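PDB 7CYX: glycine oxidase from Bacillus cereus ATCC 14579, which binds FAD and probably catalyses the O2-dependent oxidative deamination of glycine to glyoxylate, ammonium and hydrogen peroxide, for thiamine diphosphate biosynthesis. Local coordinates for residues H110-Q115 with E120-L125; A244-E249 with Y289-A294; F180-R183 with K188-G191; Y5-I10 with H21-R26; W223-V228 with A315-E320. All coordinates share one frame; numbering follows the deposited sequence.

Along the chain interaction 4 closes first, then interaction 1, then interaction 3; interaction 2 is nested inside the long loop closed by interaction 5. Interactions 1 and 2 lie on one mixed eight-stranded sheet, their centres about 19 Å apart. Interaction 4 belongs to the Rossmann-type sheet, with its centre about 40 Å from that of interaction 2, across the chain's centre. Interaction 3, a hairpin, touches interaction 4 through Ile182 CG1 and Ile10 CD1, 4.3 Å apart. Interaction 5 joins the two large sheets, since strand 225-236 belongs to one and strand 317-318 to the other. Together they sample the nucleotide-binding part, the second large sheet and the junction between them, near which FAD lies.

Interaction 1 (H110-Q115 with E120-L125)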
# COMPACT_ATOMS: atom_id res chain seq x y z
N HIS A 110 -36.14 10.62 1.67
CA HIS A 110 -36.27 11.95 0.99
C HIS A 110 -35.01 12.28 0.17
O HIS A 110 -35.10 12.84 -0.93
CB HIS A 110 -36.57 13.05 2.02
CG HIS A 110 -36.67 14.43 1.46
ND1 HIS A 110 -37.88 15.10 1.32
CD2 HIS A 110 -35.72 15.29 1.02
CE1 HIS A 110 -37.67 16.30 0.82
NE2 HIS A 110 -36.35 16.44 0.61
N ILE A 111 -33.84 11.95 0.72
CA ILE A 111 -32.60 12.19 0.00
C ILE A 111 -32.65 11.40 -1.31
O ILE A 111 -32.46 11.95 -2.39
CB ILE A 111 -31.35 11.83 0.85
CG1 ILE A 111 -31.41 12.45 2.25
CG2 ILE A 111 -30.08 12.20 0.09
CD1 ILE A 111 -30.07 12.80 2.86
N MET A 112 -32.92 10.10 -1.17
CA MET A 112 -32.95 9.12 -2.25
C MET A 112 -33.91 9.57 -3.35
O MET A 112 -33.58 9.45 -4.51
CB MET A 112 -33.41 7.75 -1.74
CG MET A 112 -33.69 6.78 -2.86
SD MET A 112 -33.97 5.11 -2.26
CE MET A 112 -35.53 4.73 -3.06
N ASP A 113 -35.09 10.09 -2.96
CA ASP A 113 -36.16 10.41 -3.90
C ASP A 113 -35.78 11.61 -4.77
O ASP A 113 -36.12 11.63 -5.96
CB ASP A 113 -37.50 10.56 -3.17
CG ASP A 113 -38.07 9.23 -2.69
OD1 ASP A 113 -37.49 8.17 -3.02
OD2 ASP A 113 -39.09 9.25 -1.97
N TRP A 114 -35.06 12.60 -4.22
CA TRP A 114 -34.57 13.72 -5.04
C TRP A 114 -33.36 13.29 -5.86
O TRP A 114 -33.19 13.72 -6.99
CB TRP A 114 -34.33 15.00 -4.20
CG TRP A 114 -33.06 15.10 -3.42
CD1 TRP A 114 -32.94 15.06 -2.05
CD2 TRP A 114 -31.73 15.36 -3.92
NE1 TRP A 114 -31.64 15.24 -1.67
CE2 TRP A 114 -30.87 15.43 -2.79
CE3 TRP A 114 -31.17 15.52 -5.19
CZ2 TRP A 114 -29.50 15.64 -2.91
CZ3 TRP A 114 -29.82 15.73 -5.32
CH2 TRP A 114 -28.99 15.80 -4.19
N GLN A 115 -32.53 12.41 -5.29
CA GLN A 115 -31.31 11.94 -5.95
C GLN A 115 -31.66 11.15 -7.22
O GLN A 115 -31.05 11.32 -8.28
CB GLN A 115 -30.52 11.05 -4.98
CG GLN A 115 -29.07 11.48 -4.80
CD GLN A 115 -28.58 11.37 -3.37
OE1 GLN A 115 -27.98 12.30 -2.85
NE2 GLN A 115 -28.85 10.23 -2.74
N GLU A 120 -28.94 8.78 -10.89
CA GLU A 120 -28.12 7.98 -9.97
C GLU A 120 -28.95 6.80 -9.42
O GLU A 120 -30.00 7.02 -8.80
CB GLU A 120 -27.61 8.89 -8.84
CG GLU A 120 -26.69 8.22 -7.82
CD GLU A 120 -27.00 8.55 -6.36
OE1 GLU A 120 -28.18 8.39 -5.96
OE2 GLU A 120 -26.08 8.97 -5.62
N ASP A 121 -28.46 5.58 -9.66
CA ASP A 121 -29.15 4.34 -9.21
C ASP A 121 -28.92 4.15 -7.71
O ASP A 121 -27.82 4.40 -7.23
CB ASP A 121 -28.70 3.13 -10.03
CG ASP A 121 -29.43 2.97 -11.36
OD1 ASP A 121 -30.31 3.78 -11.66
OD2 ASP A 121 -29.10 2.02 -12.08
N SER A 122 -29.96 3.72 -7.00
CA SER A 122 -29.92 3.49 -5.54
C SER A 122 -31.15 2.68 -5.17
O SER A 122 -32.15 2.83 -5.84
CB SER A 122 -29.90 4.79 -4.81
OG SER A 122 -31.20 5.32 -4.72
N TYR A 123 -31.06 1.84 -4.14
CA TYR A 123 -32.20 0.98 -3.75
C TYR A 123 -32.43 1.09 -2.25
O TYR A 123 -31.48 1.10 -1.49
CB TYR A 123 -31.89 -0.48 -4.10
CG TYR A 123 -31.49 -0.68 -5.54
CD1 TYR A 123 -32.45 -0.84 -6.52
CD2 TYR A 123 -30.17 -0.65 -5.91
CE1 TYR A 123 -32.10 -0.98 -7.85
CE2 TYR A 123 -29.80 -0.79 -7.23
CZ TYR A 123 -30.77 -0.95 -8.21
OH TYR A 123 -30.40 -1.08 -9.51
N PHE A 124 -33.69 1.18 -1.85
CA PHE A 124 -33.96 1.24 -0.40
C PHE A 124 -33.99 -0.20 0.11
O PHE A 124 -34.63 -1.03 -0.52
CB PHE A 124 -35.29 1.92 -0.08
CG PHE A 124 -35.72 1.72 1.35
CD1 PHE A 124 -35.25 2.54 2.34
CD2 PHE A 124 -36.53 0.66 1.70
CE1 PHE A 124 -35.62 2.34 3.66
CE2 PHE A 124 -36.91 0.47 3.01
CZ PHE A 124 -36.45 1.31 3.99
N LEU A 125 -33.31 -0.45 1.21
CA LEU A 125 -33.28 -1.81 1.77
C LEU A 125 -33.92 -1.79 3.15
O LEU A 125 -33.81 -0.82 3.86
CB LEU A 125 -31.83 -2.26 1.90
CG LEU A 125 -31.26 -2.99 0.70
CD1 LEU A 125 -31.05 -2.03 -0.44
CD2 LEU A 125 -29.95 -3.64 1.08
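The amide of Gln115 and the carboxylate of Glu120 are two flat groups set near each other with their planes 62° apart, so they neither stack nor share a plane. The touching is done by Glu120 OE1, which lies 3.4 Å from the methylene carbon Gln115 CG; the amide nitrogen NE2 is farther from OE1, at 3.8 Å. The pair is therefore a van der Waals approach of carboxylate oxygen to aliphatic chain. Within the helix, one face of the Trp114 indole carries Ile111 O, 3.2 Å above the plane, and, more distantly, Gln115 CG, both displaced toward the ring's rim. The second cluster is built on Met112. Its CG stands anti to the backbone N (chi1 170°), and the chain runs straight through chi2 before bending at chi3. The first torsion puts CG 3.4 Å from Ser122 OG, and the extended chi2 takes the sulfur SD to 4.0 Å from the backbone Phe124 N. Beyond the bend, Met112 CE reaches 4.1 Å from Phe124 CB, the two side chains meeting at about a right angle. Ser122 OG makes a weak hydrogen bond to Gln116 OE1, and Gln115 NE2 a weak one to Tyr147 OH. The residues 110-115 form part of helix 102-116, which the chain leaves through a short connection before returning as strand 123-126, an outermost strand of the eight-stranded sheet. That strand pairs with strand 143-147, on which Met112 (at Val145), Glu120 and Ser122 (both at Tyr147) also rest, while Phe124 turns back onto Lys105 and Leu109 of the helix.

Interaction 2 (A244-E249 with Y289-A294); sequences APIFQE and YTILPA
Ile246 and Gln248, two residues apart on strand 246-248 of the eight-stranded mixed sheet, both point toward Ile291, at the C-terminal end of the helix that begins at 278, making this a helix-on-sheet contact. Ile291 divides its two branches between them. Its CG2, placed anti to the backbone N by a chi1 of -78°, sits 3.9 Å from Ile246 CD1 and 4.0 Å from Ile246 CG1. The other branch ends at CD1, which is 3.7 Å from Gln248 OE1 and 3.9 Å from Gln248 NE2, so the methyl lies near both polar atoms of the amide. Both pairs of side chains are inclined to one another rather than aligned. The strand lies between strands 95-99 and 251-256 of the sheet, and Ile291 also packs on Ile98 and Ile253 of these neighbours, which spreads the helix contact over three adjacent strands. Gln248 is extended, with chi1 at -166°, and this carries its amide out beside Ile291; there OE1 receives a weak hydrogen bond from Arg287 NE. All three touching residues are buried. Phe247, between the two, instead packs on Leu49, an FAD-binding residue, whereas the side chain of Ile246 remains about 12 Å from the flavin cofactor.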
# COMPACT_ATOMS: atom_id res chain seq x y z
N ALA A 244 -18.64 -3.19 2.57
CA ALA A 244 -18.77 -1.83 2.05
C ALA A 244 -18.89 -0.84 3.21
O ALA A 244 -19.37 -1.17 4.29
CB ALA A 244 -19.98 -1.75 1.16
N PRO A 245 -18.54 0.44 2.99
CA PRO A 245 -18.66 1.44 4.04
C PRO A 245 -20.13 1.65 4.45
O PRO A 245 -21.02 1.45 3.63
CB PRO A 245 -18.09 2.71 3.40
CG PRO A 245 -17.34 2.24 2.17
CD PRO A 245 -18.10 1.01 1.71
N ILE A 246 -20.35 2.03 5.69
CA ILE A 246 -21.73 2.39 6.11
C ILE A 246 -21.67 3.85 6.53
O ILE A 246 -20.65 4.27 7.04
CB ILE A 246 -22.31 1.48 7.20
CG1 ILE A 246 -21.59 1.66 8.52
CG2 ILE A 246 -22.33 0.03 6.75
CD1 ILE A 246 -21.96 2.94 9.22
N PHE A 247 -22.75 4.58 6.30
CA PHE A 247 -22.80 6.02 6.60
C PHE A 247 -24.02 6.27 7.48
O PHE A 247 -25.00 5.55 7.35
CB PHE A 247 -22.97 6.76 5.28
CG PHE A 247 -22.39 8.14 5.24
CD1 PHE A 247 -21.03 8.33 5.13
CD2 PHE A 247 -23.21 9.25 5.28
CE1 PHE A 247 -20.49 9.60 5.10
CE2 PHE A 247 -22.68 10.52 5.24
CZ PHE A 247 -21.32 10.69 5.15
N GLN A 248 -23.92 7.26 8.35
CA GLN A 248 -25.06 7.62 9.23
C GLN A 248 -24.91 9.08 9.64
O GLN A 248 -24.17 9.33 10.58
CB GLN A 248 -25.11 6.72 10.45
CG GLN A 248 -26.42 6.81 11.21
CD GLN A 248 -26.32 6.23 12.59
OE1 GLN A 248 -25.46 6.61 13.38
NE2 GLN A 248 -27.21 5.30 12.91
N GLU A 249 -25.58 9.98 8.92
CA GLU A 249 -25.59 11.43 9.25
C GLU A 249 -24.16 11.93 9.46
O GLU A 249 -23.89 12.46 10.56
CB GLU A 249 -26.40 11.64 10.53
CG GLU A 249 -27.88 11.77 10.32
CD GLU A 249 -28.51 12.71 11.33
OE1 GLU A 249 -28.77 13.87 10.96
OE2 GLU A 249 -28.69 12.30 12.48
N TYR A 289 -20.64 1.05 18.20
CA TYR A 289 -21.11 -0.18 18.80
C TYR A 289 -22.60 -0.37 18.47
O TYR A 289 -23.02 -1.50 18.27
CB TYR A 289 -20.86 -0.20 20.32
CG TYR A 289 -19.44 -0.13 20.82
CD1 TYR A 289 -18.35 -0.47 20.02
CD2 TYR A 289 -19.17 0.22 22.14
CE1 TYR A 289 -17.05 -0.42 20.50
CE2 TYR A 289 -17.88 0.25 22.64
CZ TYR A 289 -16.81 -0.06 21.81
OH TYR A 289 -15.52 -0.02 22.28
N THR A 290 -23.37 0.71 18.40
CA THR A 290 -24.81 0.62 18.11
C THR A 290 -25.06 0.21 16.64
O THR A 290 -26.15 -0.25 16.33
CB THR A 290 -25.55 1.94 18.36
OG1 THR A 290 -25.21 2.79 17.27
CG2 THR A 290 -25.24 2.63 19.67
N ILE A 291 -24.08 0.43 15.76
CA ILE A 291 -24.17 0.10 14.33
C ILE A 291 -23.63 -1.31 14.09
O ILE A 291 -24.14 -2.05 13.23
CB ILE A 291 -23.42 1.13 13.46
CG1 ILE A 291 -24.19 2.43 13.27
CG2 ILE A 291 -23.04 0.54 12.11
CD1 ILE A 291 -24.30 3.30 14.48
N LEU A 292 -22.57 -1.67 14.83
CA LEU A 292 -21.71 -2.81 14.49
C LEU A 292 -21.05 -3.31 15.77
O LEU A 292 -19.88 -3.02 16.02
CB LEU A 292 -20.66 -2.37 13.46
CG LEU A 292 -20.19 -3.43 12.47
CD1 LEU A 292 -18.98 -2.94 11.67
CD2 LEU A 292 -19.86 -4.71 13.19
N PRO A 293 -21.79 -4.07 16.60
CA PRO A 293 -21.33 -4.46 17.93
C PRO A 293 -20.03 -5.27 17.98
O PRO A 293 -19.25 -5.13 18.92
CB PRO A 293 -22.48 -5.33 18.47
CG PRO A 293 -23.69 -4.92 17.67
CD PRO A 293 -23.15 -4.54 16.30
N ALA A 294 -19.78 -6.10 16.97
CA ALA A 294 -18.57 -6.91 16.99
C ALA A 294 -17.31 -6.04 17.10
O ALA A 294 -16.24 -6.59 17.35
CB ALA A 294 -18.49 -7.79 15.77

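Interaction 3 (F180-R183 with K188-G191); sequences FDIR and KVTG
Arg183 and Thr190 meet near the turn end of the beta hairpin formed by strands 179-184 and 189-194, at a classic beta bulge in which Thr190 and Gly191 both face Arg183. The tight part centres on the carbonyl oxygen Arg183 O. Thr190 N donates to it over 2.8 Å in an almost straight bond, approaching with a C=O...N angle of 168°. Thr190 OG1 donates to the same oxygen over 2.9 Å from above the carbonyl plane, and Gly191 N adds a weak third bond. On the other flank of the pair, Arg183 N donates to Gly191 O over 3.1 Å. The long arginine side chain doubles this grip: it runs out extended, then bends at chi3 (64°), which brings the guanidinium back alongside Thr190, edge first toward Thr190 O, while NE makes a weak bond to OG1. Its carbon chain also rests on Ile198 and Thr200 of strand 197-201.

Packing is looser between Ile182 and Val189, where the nearest atoms, both CG2, are 4.0 Å apart; these buried side chains gain further contact by lying on Leu327 of strand 327-331. At the solvent end Lys188 is exposed and its side chain leaves pointing away from the partner strand. The arginine tip is more firmly placed: Arg183 NH2 donates to Thr190 O over 2.8 Å, the oxygen lying 10° out of the guanidinium plane.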
# COMPACT_ATOMS: atom_id res chain seq x y z
N PHE A 180 6.65 31.62 2.71
CA PHE A 180 6.25 32.77 3.54
C PHE A 180 5.42 33.78 2.74
O PHE A 180 4.54 34.46 3.30
CB PHE A 180 7.48 33.48 4.10
CG PHE A 180 8.39 32.65 4.98
CD1 PHE A 180 7.88 31.86 6.00
CD2 PHE A 180 9.77 32.69 4.80
CE1 PHE A 180 8.73 31.13 6.82
CE2 PHE A 180 10.61 31.95 5.62
CZ PHE A 180 10.09 31.17 6.62
N ASP A 181 5.72 33.90 1.43
CA ASP A 181 5.11 34.90 0.55
C ASP A 181 5.37 34.54 -0.93
O ASP A 181 6.23 33.71 -1.25
CB ASP A 181 5.63 36.30 0.91
CG ASP A 181 4.80 37.45 0.35
OD1 ASP A 181 3.72 37.20 -0.20
OD2 ASP A 181 5.24 38.59 0.48
N ILE A 182 4.59 35.17 -1.82
CA ILE A 182 4.77 35.11 -3.28
C ILE A 182 5.50 36.39 -3.73
O ILE A 182 5.25 37.47 -3.21
CB ILE A 182 3.40 34.95 -3.96
CG1 ILE A 182 2.69 33.68 -3.48
CG2 ILE A 182 3.53 34.97 -5.47
CD1 ILE A 182 1.20 33.86 -3.27
N ARG A 183 6.45 36.25 -4.67
CA ARG A 183 7.24 37.38 -5.18
C ARG A 183 6.63 37.86 -6.50
O ARG A 183 6.76 37.21 -7.52
CB ARG A 183 8.71 37.02 -5.37
CG ARG A 183 9.58 38.16 -5.90
CD ARG A 183 11.00 37.72 -6.19
NE ARG A 183 11.08 36.73 -7.26
CZ ARG A 183 12.21 36.19 -7.72
NH1 ARG A 183 13.36 36.42 -7.10
NH2 ARG A 183 12.18 35.44 -8.81
N LYS A 188 3.30 40.74 -11.79
CA LYS A 188 3.50 39.37 -12.33
C LYS A 188 4.17 38.51 -11.26
O LYS A 188 4.96 39.04 -10.48
CB LYS A 188 4.35 39.40 -13.60
CG LYS A 188 3.56 39.59 -14.88
CD LYS A 188 4.22 38.98 -16.10
CE LYS A 188 3.31 38.03 -16.85
NZ LYS A 188 2.23 38.74 -17.56
N VAL A 189 3.84 37.23 -11.24
CA VAL A 189 4.47 36.27 -10.29
C VAL A 189 5.86 35.93 -10.83
O VAL A 189 5.93 35.43 -11.93
CB VAL A 189 3.61 35.00 -10.20
CG1 VAL A 189 4.42 33.80 -9.74
CG2 VAL A 189 2.39 35.20 -9.32
N THR A 190 6.91 36.21 -10.08
CA THR A 190 8.27 35.91 -10.59
C THR A 190 8.93 34.83 -9.74
O THR A 190 9.99 34.36 -10.12
CB THR A 190 9.17 37.13 -10.56
OG1 THR A 190 9.09 37.58 -9.21
CG2 THR A 190 8.71 38.22 -11.50
N GLY A 191 8.30 34.46 -8.64
CA GLY A 191 8.87 33.42 -7.79
C GLY A 191 8.10 33.24 -6.51
O GLY A 191 6.98 33.74 -6.41

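Interaction 4 (Y5-I10 with H21-R26); sequences YDVAII and HFLAER
Val7 and Leu23 reach toward each other tip to tip, the valine from a strand and the leucine from a helix. A single methyl does the touching on the helix side: Leu23 CD1 lies 3.4 Å from Val7 CG1 and 3.7 Å from Val7 CG2, so it sits between the two prongs of the valine fork. The first of these distances is short for two methyl carbons, and Val7 has an eclipsed chi1 of 3°, so the exact rotation of Val7 is doubtful and the short distance should carry little weight. Leu23 CG stands beside its own backbone N, opposite the carbonyl carbon, and a chi2 of 179° then projects CD1 straight on toward the strand. Ile9, two residues along from Val7 and pointing the same way, meets the same methyl from farther off, with its CD1 4.3 Å from Leu23 CD1. All three residues are buried, and the contact is wholly apolar. Leu23 also packs on Val30 of strand 30-33 and on Ala349 and Ile352 of helix 341-352, while Ile9 packs on Val19 and Ala20, about one helical turn before the leucine. Ile10, next to Ile9, faces elsewhere and touches FAD. Strand 5-10, helix 14-25 and strand 30-33 form a beta-alpha-beta unit, and with Gly11 and Gly13 in the turn and Gly16 in the first turn of the helix the arrangement is consistent with the Rossmann-type dinucleotide-binding motif.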
# COMPACT_ATOMS: atom_id res chain seq x y z
N TYR A 5 10.85 27.49 -12.82
CA TYR A 5 9.76 26.52 -13.04
C TYR A 5 8.60 27.17 -13.80
O TYR A 5 8.44 28.36 -13.80
CB TYR A 5 9.27 25.96 -11.69
CG TYR A 5 10.31 25.14 -10.96
CD1 TYR A 5 10.50 23.80 -11.25
CD2 TYR A 5 11.13 25.73 -10.00
CE1 TYR A 5 11.49 23.07 -10.61
CE2 TYR A 5 12.10 25.00 -9.34
CZ TYR A 5 12.28 23.66 -9.64
OH TYR A 5 13.25 22.96 -8.99
N ASP A 6 7.76 26.32 -14.40
CA ASP A 6 6.54 26.78 -15.03
C ASP A 6 5.53 27.13 -13.93
O ASP A 6 5.02 28.24 -13.89
CB ASP A 6 5.99 25.75 -16.02
CG ASP A 6 6.86 25.60 -17.27
OD1 ASP A 6 7.51 26.60 -17.65
OD2 ASP A 6 6.87 24.48 -17.85
N VAL A 7 5.26 26.16 -13.04
CA VAL A 7 4.47 26.48 -11.86
C VAL A 7 5.10 25.84 -10.61
O VAL A 7 5.41 24.65 -10.60
CB VAL A 7 2.97 26.15 -12.05
CG1 VAL A 7 2.68 25.49 -13.40
CG2 VAL A 7 2.39 25.34 -10.91
N ALA A 8 5.31 26.68 -9.59
CA ALA A 8 5.44 26.26 -8.19
C ALA A 8 4.05 26.09 -7.59
O ALA A 8 3.17 26.94 -7.79
CB ALA A 8 6.25 27.26 -7.41
N ILE A 9 3.86 24.99 -6.86
CA ILE A 9 2.62 24.65 -6.19
C ILE A 9 2.89 24.69 -4.68
O ILE A 9 3.80 24.03 -4.19
CB ILE A 9 2.11 23.28 -6.68
CG1 ILE A 9 1.83 23.32 -8.19
CG2 ILE A 9 0.90 22.80 -5.89
CD1 ILE A 9 1.70 21.96 -8.84
N ILE A 10 2.12 25.53 -3.99
CA ILE A 10 2.25 25.69 -2.57
C ILE A 10 1.35 24.66 -1.91
O ILE A 10 0.10 24.81 -1.90
CB ILE A 10 1.91 27.13 -2.13
CG1 ILE A 10 2.71 28.14 -2.93
CG2 ILE A 10 2.13 27.30 -0.64
CD1 ILE A 10 2.63 29.54 -2.39
N HIS A 21 0.41 16.42 -10.67
CA HIS A 21 0.28 15.27 -11.56
C HIS A 21 -0.13 15.70 -12.97
O HIS A 21 0.54 15.36 -13.90
CB HIS A 21 -0.74 14.26 -11.03
CG HIS A 21 -1.20 13.28 -12.06
ND1 HIS A 21 -0.43 12.20 -12.44
CD2 HIS A 21 -2.32 13.22 -12.81
CE1 HIS A 21 -1.06 11.51 -13.37
NE2 HIS A 21 -2.23 12.12 -13.62
N PHE A 22 -1.26 16.41 -13.10
CA PHE A 22 -1.85 16.74 -14.40
C PHE A 22 -0.95 17.68 -15.20
O PHE A 22 -0.85 17.51 -16.42
CB PHE A 22 -3.26 17.32 -14.24
CG PHE A 22 -4.28 16.30 -13.85
CD1 PHE A 22 -4.86 15.47 -14.80
CD2 PHE A 22 -4.62 16.11 -12.52
CE1 PHE A 22 -5.78 14.50 -14.44
CE2 PHE A 22 -5.54 15.13 -12.15
CZ PHE A 22 -6.13 14.34 -13.11
N LEU A 23 -0.31 18.67 -14.55
CA LEU A 23 0.58 19.65 -15.22
C LEU A 23 1.83 18.95 -15.76
O LEU A 23 2.12 19.05 -16.95
CB LEU A 23 1.01 20.75 -14.25
CG LEU A 23 -0.01 21.84 -13.94
CD1 LEU A 23 0.59 22.83 -12.94
CD2 LEU A 23 -0.47 22.57 -15.19
N ALA A 24 2.55 18.27 -14.87
CA ALA A 24 3.81 17.55 -15.22
C ALA A 24 3.56 16.52 -16.32
O ALA A 24 4.39 16.29 -17.18
CB ALA A 24 4.39 16.87 -14.00
N GLU A 25 2.41 15.85 -16.24
CA GLU A 25 2.03 14.86 -17.23
C GLU A 25 2.03 15.49 -18.64
O GLU A 25 2.40 14.83 -19.59
CB GLU A 25 0.65 14.29 -16.91
CG GLU A 25 0.52 12.83 -17.24
CD GLU A 25 -0.83 12.25 -16.88
OE1 GLU A 25 -1.83 13.02 -16.82
OE2 GLU A 25 -0.89 11.03 -16.64
N ARG A 26 1.61 16.76 -18.72
CA ARG A 26 1.47 17.54 -19.96
C ARG A 26 2.76 18.32 -20.27
O ARG A 26 2.73 19.23 -21.08
CB ARG A 26 0.30 18.53 -19.84
CG ARG A 26 -1.09 17.90 -19.88
CD ARG A 26 -2.17 18.92 -19.46
NE ARG A 26 -3.46 18.33 -19.11
CZ ARG A 26 -4.60 19.01 -19.01
NH1 ARG A 26 -4.64 20.30 -19.28
NH2 ARG A 26 -5.70 18.39 -18.61

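Interaction 5 (W223-V228 with A315-E320); sequences WGTYPV and APYMGE
Tyr317 of strand 317-318, an outermost strand of the Rossmann-type sheet, lays its side chain against Trp223 and Gly224, which lead into strand 225-236 of the eight-stranded sheet. From CB, directed toward that chain, a chi1 of -45° places CG opposite the carbonyl carbon, and Tyr317 CG lies 4.1 Å from Trp223 CE3. Along one side of the ring, CD2 sits over a face of the indole, 3.5 Å from Trp223 CE3, and CE2 follows 3.8 Å from Trp223 CD2. This is an offset stack: the tyrosine ring and the six-membered ring of the tryptophan have centroids 4.9 Å apart and planes 24° from parallel. The two side chains run antiparallel alongside each other. On the far side of the ring, CE1 lies 3.5 Å from Gly224 O, which is close to the ring plane at its edge, and 4.1 Å from Thr225 CG2. Thr225 uses its hydroxyl elsewhere, on Gly209 O.

His313 meets both aromatic rings, and Leu365 of helix 360-365 touches both as well. Thr225 is about 8 Å from FAD by side chain, which places this junction of the two sheets near the cofactor. At the tip the phenol OH donates to Gly224 O over 2.8 Å, tilted 21° from the carbonyl plane.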
# COMPACT_ATOMS: atom_id res chain seq x y z
N TRP A 223 -11.12 36.47 1.59
CA TRP A 223 -10.98 35.10 1.06
C TRP A 223 -10.16 34.33 2.07
O TRP A 223 -9.23 34.91 2.60
CB TRP A 223 -10.28 35.13 -0.29
CG TRP A 223 -11.20 35.45 -1.43
CD1 TRP A 223 -12.32 36.21 -1.38
CD2 TRP A 223 -11.07 35.01 -2.78
NE1 TRP A 223 -12.90 36.27 -2.61
CE2 TRP A 223 -12.15 35.55 -3.49
CE3 TRP A 223 -10.16 34.20 -3.46
CZ2 TRP A 223 -12.35 35.32 -4.84
CZ3 TRP A 223 -10.35 33.98 -4.80
CH2 TRP A 223 -11.42 34.54 -5.48
N GLY A 224 -10.51 33.08 2.35
CA GLY A 224 -9.69 32.32 3.30
C GLY A 224 -10.22 30.94 3.61
O GLY A 224 -11.33 30.63 3.23
N THR A 225 -9.39 30.16 4.28
CA THR A 225 -9.75 28.80 4.73
C THR A 225 -9.40 28.71 6.21
O THR A 225 -8.55 29.45 6.66
CB THR A 225 -8.99 27.73 3.95
OG1 THR A 225 -7.60 27.95 4.13
CG2 THR A 225 -9.31 27.74 2.47
N TYR A 226 -10.08 27.83 6.92
CA TYR A 226 -9.80 27.60 8.35
C TYR A 226 -9.96 26.12 8.62
O TYR A 226 -10.69 25.46 7.90
CB TYR A 226 -10.69 28.46 9.25
CG TYR A 226 -12.17 28.24 9.10
CD1 TYR A 226 -12.83 27.30 9.85
CD2 TYR A 226 -12.91 28.98 8.20
CE1 TYR A 226 -14.19 27.10 9.72
CE2 TYR A 226 -14.27 28.79 8.05
CZ TYR A 226 -14.91 27.85 8.82
OH TYR A 226 -16.25 27.66 8.67
N PRO A 227 -9.27 25.56 9.62
CA PRO A 227 -9.37 24.13 9.95
C PRO A 227 -10.61 23.70 10.74
O PRO A 227 -10.94 24.29 11.77
CB PRO A 227 -8.18 23.91 10.92
CG PRO A 227 -8.04 25.26 11.61
CD PRO A 227 -8.29 26.25 10.48
N VAL A 228 -11.23 22.61 10.30
CA VAL A 228 -12.26 21.98 11.08
C VAL A 228 -11.73 20.61 11.51
O VAL A 228 -11.62 19.70 10.71
CB VAL A 228 -13.60 21.94 10.31
CG1 VAL A 228 -14.67 21.22 11.10
CG2 VAL A 228 -14.05 23.35 9.93
N ALA A 315 -17.17 27.11 -0.38
CA ALA A 315 -16.90 26.44 -1.65
C ALA A 315 -15.42 26.65 -1.92
O ALA A 315 -14.93 27.72 -1.62
CB ALA A 315 -17.74 27.05 -2.72
N PRO A 316 -14.69 25.69 -2.50
CA PRO A 316 -13.28 25.89 -2.74
C PRO A 316 -13.01 26.99 -3.77
O PRO A 316 -13.80 27.19 -4.64
CB PRO A 316 -12.87 24.54 -3.33
CG PRO A 316 -14.12 24.00 -3.95
CD PRO A 316 -15.20 24.43 -2.99
N TYR A 317 -11.89 27.67 -3.59
CA TYR A 317 -11.48 28.70 -4.57
C TYR A 317 -10.61 27.99 -5.60
O TYR A 317 -9.59 27.46 -5.23
CB TYR A 317 -10.67 29.79 -3.89
CG TYR A 317 -11.23 30.29 -2.59
CD1 TYR A 317 -10.88 29.69 -1.40
CD2 TYR A 317 -12.09 31.37 -2.54
CE1 TYR A 317 -11.37 30.15 -0.20
CE2 TYR A 317 -12.61 31.83 -1.35
CZ TYR A 317 -12.23 31.23 -0.17
OH TYR A 317 -12.69 31.66 1.03
N MET A 318 -11.08 27.94 -6.83
CA MET A 318 -10.36 27.29 -7.95
C MET A 318 -10.31 28.29 -9.10
O MET A 318 -11.31 28.42 -9.80
CB MET A 318 -11.10 26.04 -8.39
CG MET A 318 -11.55 25.19 -7.25
SD MET A 318 -11.33 23.46 -7.63
CE MET A 318 -13.00 23.03 -8.10
N GLY A 319 -9.18 28.96 -9.29
CA GLY A 319 -9.14 30.00 -10.30
C GLY A 319 -7.87 30.84 -10.33
O GLY A 319 -6.96 30.68 -9.53
N GLU A 320 -7.86 31.73 -11.33
CA GLU A 320 -6.78 32.66 -11.64
C GLU A 320 -7.18 34.05 -11.12
O GLU A 320 -8.34 34.44 -11.21
CB GLU A 320 -6.56 32.65 -13.16
CG GLU A 320 -5.50 33.63 -13.64
CD GLU A 320 -4.96 33.37 -15.04
OE1 GLU A 320 -5.54 32.52 -15.78
OE2 GLU A 320 -3.92 33.98 -15.37